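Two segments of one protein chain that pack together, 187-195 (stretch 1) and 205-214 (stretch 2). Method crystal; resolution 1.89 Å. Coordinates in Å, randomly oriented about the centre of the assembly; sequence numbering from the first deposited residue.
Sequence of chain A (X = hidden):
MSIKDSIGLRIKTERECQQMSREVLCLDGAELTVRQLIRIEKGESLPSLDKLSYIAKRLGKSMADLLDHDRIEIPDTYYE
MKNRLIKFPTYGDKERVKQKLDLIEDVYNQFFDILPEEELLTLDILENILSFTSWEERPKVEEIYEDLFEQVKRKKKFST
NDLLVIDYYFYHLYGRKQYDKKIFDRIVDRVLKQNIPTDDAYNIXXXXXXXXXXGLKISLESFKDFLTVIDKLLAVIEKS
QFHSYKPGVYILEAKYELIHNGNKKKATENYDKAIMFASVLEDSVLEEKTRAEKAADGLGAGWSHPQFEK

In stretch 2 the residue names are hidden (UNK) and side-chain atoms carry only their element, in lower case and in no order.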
# COMPACT_ATOMS: atom_id res chain seq x y z
N ILE A 187 -11.03 0.63 7.66
CA ILE A 187 -10.12 0.71 6.52
C ILE A 187 -10.84 0.32 5.22
O ILE A 187 -10.79 1.07 4.23
CB ILE A 187 -8.88 -0.19 6.73
CG1 ILE A 187 -7.96 0.42 7.80
CG2 ILE A 187 -8.10 -0.35 5.45
CD1 ILE A 187 -7.46 1.80 7.45
N VAL A 188 -11.53 -0.82 5.24
CA VAL A 188 -12.27 -1.29 4.07
C VAL A 188 -13.23 -0.21 3.60
O VAL A 188 -13.28 0.11 2.41
CB VAL A 188 -13.07 -2.59 4.35
CG1 VAL A 188 -13.95 -2.95 3.16
CG2 VAL A 188 -12.12 -3.73 4.67
N ASP A 189 -13.98 0.37 4.53
CA ASP A 189 -14.99 1.36 4.18
C ASP A 189 -14.37 2.58 3.51
O ASP A 189 -14.93 3.14 2.57
CB ASP A 189 -15.78 1.77 5.43
CG ASP A 189 -16.71 2.95 5.15
OD1 ASP A 189 -17.73 2.75 4.47
OD2 ASP A 189 -16.39 4.08 5.60
N ARG A 190 -13.20 2.99 3.99
CA ARG A 190 -12.55 4.17 3.43
C ARG A 190 -11.90 3.84 2.09
O ARG A 190 -11.88 4.66 1.18
CB ARG A 190 -11.53 4.74 4.42
CG ARG A 190 -11.10 6.15 4.09
CD ARG A 190 -12.33 7.06 3.98
NE ARG A 190 -12.88 7.38 5.30
CZ ARG A 190 -14.04 8.01 5.49
NH1 ARG A 190 -14.78 8.38 4.45
NH2 ARG A 190 -14.46 8.27 6.73
N VAL A 191 -11.37 2.62 1.97
CA VAL A 191 -10.83 2.18 0.68
C VAL A 191 -11.91 2.19 -0.39
O VAL A 191 -11.68 2.67 -1.50
CB VAL A 191 -10.22 0.76 0.77
CG1 VAL A 191 -9.99 0.19 -0.63
CG2 VAL A 191 -8.92 0.80 1.56
N LEU A 192 -13.09 1.69 -0.03
CA LEU A 192 -14.22 1.62 -0.93
C LEU A 192 -14.73 2.99 -1.40
O LEU A 192 -15.38 3.09 -2.45
CB LEU A 192 -15.37 0.85 -0.28
CG LEU A 192 -15.15 -0.66 -0.21
CD1 LEU A 192 -16.28 -1.35 0.55
CD2 LEU A 192 -15.01 -1.22 -1.63
N LYS A 193 -14.42 4.05 -0.66
CA LYS A 193 -14.90 5.39 -1.02
C LYS A 193 -13.88 6.23 -1.78
O LYS A 193 -14.15 7.38 -2.12
CB LYS A 193 -15.32 6.16 0.23
CG LYS A 193 -16.54 5.62 0.95
CD LYS A 193 -16.79 6.44 2.22
CE LYS A 193 -17.96 5.92 3.03
NZ LYS A 193 -18.30 6.90 4.11
N GLN A 194 -12.71 5.67 -2.06
CA GLN A 194 -11.68 6.43 -2.76
C GLN A 194 -12.11 6.74 -4.18
O GLN A 194 -12.65 5.88 -4.89
CB GLN A 194 -10.34 5.68 -2.76
CG GLN A 194 -9.74 5.49 -1.37
CD GLN A 194 -9.60 6.80 -0.61
OE1 GLN A 194 -8.86 7.69 -1.03
NE2 GLN A 194 -10.32 6.92 0.50
N ASN A 195 -11.88 7.98 -4.60
CA ASN A 195 -12.08 8.34 -5.98
C ASN A 195 -11.17 7.48 -6.85
O ASN A 195 -10.10 7.08 -6.41
CB ASN A 195 -11.81 9.83 -6.22
CG ASN A 195 -11.85 10.19 -7.70
OD1 ASN A 195 -12.88 10.04 -8.37
ND2 ASN A 195 -10.72 10.66 -8.23
N UNK A 205 -2.24 0.08 -7.12
CA UNK A 205 -2.15 -0.06 -5.67
C UNK A 205 -3.54 -0.22 -5.09
O UNK A 205 -3.77 -1.05 -4.21
c UNK A 205 -1.42 1.13 -5.03
N UNK A 206 -4.48 0.57 -5.58
CA UNK A 206 -5.86 0.48 -5.09
C UNK A 206 -6.48 -0.87 -5.46
O UNK A 206 -7.19 -1.50 -4.65
c UNK A 206 -8.43 1.86 -3.84
c UNK A 206 -8.19 1.64 -5.33
c UNK A 206 -6.69 1.64 -5.64
c UNK A 206 -8.94 2.66 -6.18
N UNK A 207 -6.22 -1.32 -6.69
CA UNK A 207 -6.74 -2.59 -7.13
C UNK A 207 -6.22 -3.72 -6.24
O UNK A 207 -6.98 -4.60 -5.82
c UNK A 207 -6.92 -4.15 -9.12
c UNK A 207 -6.67 -6.51 -9.55
c UNK A 207 -7.96 -6.56 -10.05
c UNK A 207 -8.73 -5.41 -10.10
c UNK A 207 -8.20 -4.21 -9.62
c UNK A 207 -6.16 -5.31 -9.09
c UNK A 207 -6.37 -2.86 -8.59
N UNK A 208 -4.93 -3.70 -5.93
CA UNK A 208 -4.33 -4.75 -5.12
C UNK A 208 -4.84 -4.74 -3.67
O UNK A 208 -4.97 -5.79 -3.04
c UNK A 208 -2.80 -4.62 -5.16
n UNK A 208 -1.09 -4.55 -6.88
c UNK A 208 -2.22 -5.12 -6.46
o UNK A 208 -2.79 -6.01 -7.10
N UNK A 209 -5.12 -3.55 -3.15
CA UNK A 209 -5.76 -3.46 -1.84
C UNK A 209 -7.17 -4.03 -1.87
O UNK A 209 -7.60 -4.70 -0.95
c UNK A 209 -5.81 -2.03 -1.35
o UNK A 209 -4.44 -0.42 -0.31
o UNK A 209 -3.53 -2.36 -0.81
c UNK A 209 -4.50 -1.57 -0.78
N UNK A 210 -7.91 -3.72 -2.93
CA UNK A 210 -9.25 -4.27 -3.08
C UNK A 210 -9.20 -5.79 -3.20
O UNK A 210 -10.04 -6.50 -2.63
c UNK A 210 -11.57 -2.16 -3.14
c UNK A 210 -10.38 -2.19 -4.07
c UNK A 210 -9.93 -3.63 -4.28
c UNK A 210 -10.72 -1.53 -5.38
N UNK A 211 -8.22 -6.31 -3.95
CA UNK A 211 -8.09 -7.76 -4.05
C UNK A 211 -7.86 -8.37 -2.68
O UNK A 211 -8.44 -9.42 -2.37
c UNK A 211 -7.32 -8.00 -6.51
s UNK A 211 -8.57 -9.12 -7.18
c UNK A 211 -6.97 -8.17 -5.01
c UNK A 211 -7.59 -10.61 -7.41
N UNK A 212 -7.02 -7.72 -1.87
CA UNK A 212 -6.70 -8.19 -0.52
C UNK A 212 -7.93 -8.24 0.38
O UNK A 212 -8.12 -9.18 1.14
c UNK A 212 -5.61 -7.28 0.13
N UNK A 213 -8.75 -7.19 0.30
CA UNK A 213 -10.01 -7.11 1.02
C UNK A 213 -10.94 -8.28 0.66
O UNK A 213 -11.53 -8.92 1.53
c UNK A 213 -9.93 -4.61 1.35
c UNK A 213 -10.71 -5.77 0.71
c UNK A 213 -12.17 -5.78 1.11
c UNK A 213 -10.31 -3.23 0.85
N UNK A 214 -11.04 -8.58 -0.63
CA UNK A 214 -11.97 -9.61 -1.09
C UNK A 214 -11.51 -10.98 -0.62
O UNK A 214 -12.31 -11.78 -0.12
c UNK A 214 -12.10 -9.57 -2.60

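Position 205 carries a single side-chain carbon, out of reach of stretch 1. One carbon means alanine, Ala205, a small residue that fits a buried helical site.

Position 206 has four carbons, forked at the second, and points toward stretch 1, where one terminal carbon touches Val191 and Gln194. This is leucine, Leu206. Its CD1 lies 3.9 Å from CG1 of Val191 and 4.4 Å from CB of Gln194, so the fork, one carbon removed from the backbone, carries a methyl across to the other segment.

At 207, one carbon leads to a ring of six carbons with no hydroxyl, buried but out of reach of stretch 1: phenylalanine, Phe207, whose ring serves the protein interior elsewhere in the structure.

Position 208 shows two carbons, the second bearing one oxygen and one nitrogen, and touches nothing on stretch 1. The amide is that of Asn208, and its partly exposed setting is one that a polar group tolerates well.

The side chain at 209 has two carbons, the second carrying two oxygens. Its CA-to-CB bond points toward stretch 1, yet CB of 209 stays 4.8 Å from CG1 of Val191 and makes no contact. The carboxylate identifies Asp209, whose short side chain ends before the apolar contact.

Four carbons forked at the second recur at 210. The CA-to-CB bond runs sideways, but a terminal carbon reaches Val191 and Leu192. This is Leu210: CD2 sits 3.8 Å from CG1 of Val191 and 3.9 Å from CD2 of Leu192. The reach of leucine makes up for the sideways start.

Position 211 is an unbranched run of two carbons, a sulfur and a carbon; 212 has one carbon. Neither reaches stretch 1. They are Met211, a flexible thioether, and Ala212, both easily accommodated at partly exposed helical sites.

At 213 four carbons fork at the first, one arm two carbons long. The side chain points toward stretch 1, and its arms touch Val188 and Val191: isoleucine, Ile213. CG2 meets CG1 of Val188 at 3.9 Å, while CD1 meets CG1 of Val191 at 3.7 Å.

Position 214 has one carbon, again out of reach: Ala214, which takes little room in a buried site.

The contact is apolar, with no hydrogen bond across it. The helices run at 140° to each other, their axes 10.8 Å apart at closest approach, leaving room for branched side chains to meet between them. Val191 is the centre, its CG1 touching Leu206, Leu210 and Ile213, whose i, i+4, i+7 spacing places them along one helical face. Beside it, Gln194 NE2 donates to Arg190 O at 2.8 Å, turning its amide back onto its own segment.

Stretch 2, residues 205-214: ALFNDLMAIA
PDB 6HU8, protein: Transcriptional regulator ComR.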